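Local coordinates for DNA mismatch repair protein MUTS (Thermus aquaticus, PDB 1EWQ), which recognises mismatched and unpaired bases in DNA to start mismatch repair and carries a weak ATPase activity, at a contact of chain A with DNA. Residues are numbered along the deposited sequence; one frame, centred on the assembly and turned at random.

A contact of chain A with DNA. Residues 37, 97, 106-108, 110. With nucleotides of chain B.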
# COMPACT_ATOMS: atom_id res chain seq x y z
N GLY A 37 3.10 3.94 34.27
CA GLY A 37 2.08 3.00 34.69
C GLY A 37 1.90 1.92 33.63
O GLY A 37 2.88 1.38 33.12
N GLN A 97 10.02 1.97 33.21
CA GLN A 97 10.22 2.27 34.62
C GLN A 97 11.18 1.19 35.11
O GLN A 97 10.83 0.02 35.17
CB GLN A 97 8.88 2.22 35.36
CG GLN A 97 7.94 3.35 34.94
CD GLN A 97 6.58 3.29 35.62
OE1 GLN A 97 5.80 4.24 35.54
NE2 GLN A 97 6.29 2.18 36.28
N GLY A 106 10.40 9.53 45.10
CA GLY A 106 9.51 10.43 44.39
C GLY A 106 9.20 9.90 43.01
O GLY A 106 8.45 8.94 42.85
N LEU A 107 9.80 10.53 42.00
CA LEU A 107 9.59 10.15 40.61
C LEU A 107 10.24 8.80 40.30
O LEU A 107 11.40 8.57 40.61
CB LEU A 107 10.17 11.24 39.71
CG LEU A 107 9.65 11.35 38.27
CD1 LEU A 107 8.13 11.44 38.28
CD2 LEU A 107 10.26 12.58 37.61
N VAL A 108 9.47 7.89 39.69
CA VAL A 108 9.98 6.57 39.35
C VAL A 108 11.15 6.67 38.36
O VAL A 108 11.15 7.53 37.48
CB VAL A 108 8.88 5.67 38.73
CG1 VAL A 108 9.47 4.33 38.33
CG2 VAL A 108 7.75 5.48 39.73
N ARG A 110 13.15 6.22 35.26
CA ARG A 110 12.83 5.91 33.87
C ARG A 110 14.01 6.17 32.95
O ARG A 110 14.63 7.24 32.99
CB ARG A 110 11.61 6.70 33.41
CG ARG A 110 10.38 6.29 34.18
CD ARG A 110 9.14 7.08 33.83
NE ARG A 110 8.12 6.83 34.84
CZ ARG A 110 6.91 7.37 34.85
NH1 ARG A 110 6.54 8.20 33.89
NH2 ARG A 110 6.07 7.07 35.83
P DC B 12 -3.30 -0.67 39.49
OP1 DC B 12 -2.80 -2.02 39.15
OP2 DC B 12 -3.68 -0.37 40.90
O5' DC B 12 -2.20 0.37 39.01
C5' DC B 12 -1.52 0.16 37.78
C4' DC B 12 -0.60 1.32 37.48
O4' DC B 12 -1.37 2.51 37.19
C3' DC B 12 0.37 1.70 38.59
O3' DC B 12 1.63 2.04 37.99
C2' DC B 12 -0.29 2.91 39.24
C1' DC B 12 -1.03 3.56 38.07
N1 DC B 12 -2.30 4.23 38.44
C2 DC B 12 -2.72 5.35 37.70
O2 DC B 12 -1.97 5.81 36.83
N3 DC B 12 -3.92 5.91 37.97
C4 DC B 12 -4.69 5.40 38.94
N4 DC B 12 -5.87 5.97 39.16
C5 DC B 12 -4.27 4.29 39.73
C6 DC B 12 -3.08 3.74 39.45
P DG B 13 2.96 2.08 38.88
OP1 DG B 13 3.98 1.24 38.20
OP2 DG B 13 2.61 1.82 40.30
O5' DG B 13 3.39 3.61 38.73
C5' DG B 13 2.37 4.57 38.59
C4' DG B 13 2.94 5.91 38.21
O4' DG B 13 1.79 6.77 38.03
C3' DG B 13 3.79 6.57 39.29
O3' DG B 13 4.75 7.43 38.67
C2' DG B 13 2.77 7.33 40.12
C1' DG B 13 1.64 7.65 39.14
N9 DG B 13 0.30 7.44 39.69
C8 DG B 13 -0.07 6.52 40.63
N7 DG B 13 -1.34 6.58 40.94
C5 DG B 13 -1.84 7.60 40.15
C6 DG B 13 -3.15 8.14 40.05
O6 DG B 13 -4.17 7.81 40.68
N1 DG B 13 -3.22 9.16 39.12
C2 DG B 13 -2.16 9.62 38.37
N2 DG B 13 -2.41 10.63 37.52
N3 DG B 13 -0.93 9.14 38.46
C4 DG B 13 -0.84 8.14 39.36
P DC B 14 5.50 8.55 39.54
OP1 DC B 14 6.86 8.73 38.95
OP2 DC B 14 5.37 8.21 40.98
O5' DC B 14 4.67 9.87 39.21
C5' DC B 14 4.47 10.26 37.86
C4' DC B 14 3.58 11.47 37.77
O4' DC B 14 2.26 11.16 38.30
C3' DC B 14 4.07 12.69 38.55
O3' DC B 14 3.81 13.87 37.77
C2' DC B 14 3.22 12.67 39.81
C1' DC B 14 1.90 12.12 39.28
N1 DC B 14 1.03 11.47 40.28
C2 DC B 14 -0.28 11.96 40.48
O2 DC B 14 -0.65 12.96 39.83
N3 DC B 14 -1.10 11.34 41.36
C4 DC B 14 -0.67 10.28 42.04
N4 DC B 14 -1.52 9.69 42.88
C5 DC B 14 0.66 9.77 41.88
C6 DC B 14 1.46 10.39 41.00
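Val108 and Gln97 each give an N-H to a phosphate of chain B, one from the main chain and one from a side chain, in the mismatch-recognition domain (domain I) of the MutS family. No base is read by the residues described here: DC12, DG13 and DC14 are all paired, and the contacts are with phosphate and sugar, a worked case of backbone contact that suggests holding of the duplex without regard to sequence. The backbone N of Val108 meets OP1 of the DC14 phosphate at 2.8 Å, almost straight (173° at the hydrogen), while its CG2 methyl lies against the same oxygen. Arg110 adds charge from its extended chain, NH2 of Arg110 forming a salt bridge of 3.6 Å with OP1 of DC14. The Leu107 methyl CD1 rests beside the DC14 sugar, 3.9 Å from C5'. One phosphate back along the strand, Gln97 NE2 reaches OP1 of DG13 at 3.1 Å, with the oxygen nearly in the amide plane. Gln97 CG stands anti to the carbonyl carbon (chi1 -68°) and the chain runs extended beyond it, carrying the amide out to the phosphate. Gln97 OE1 accepts a hydrogen bond from the backbone N of Gly37 at 3.0 Å, from above the carbonyl plane, which is likely to restrain the amide's turn, with NE2 towards the DNA. With a leucine in place of Gln97, the DG13 phosphate would probably lose this donor and the Gly37 N-H its acceptor. Gly37 itself sets CA 3.5 Å from O3' of DC12.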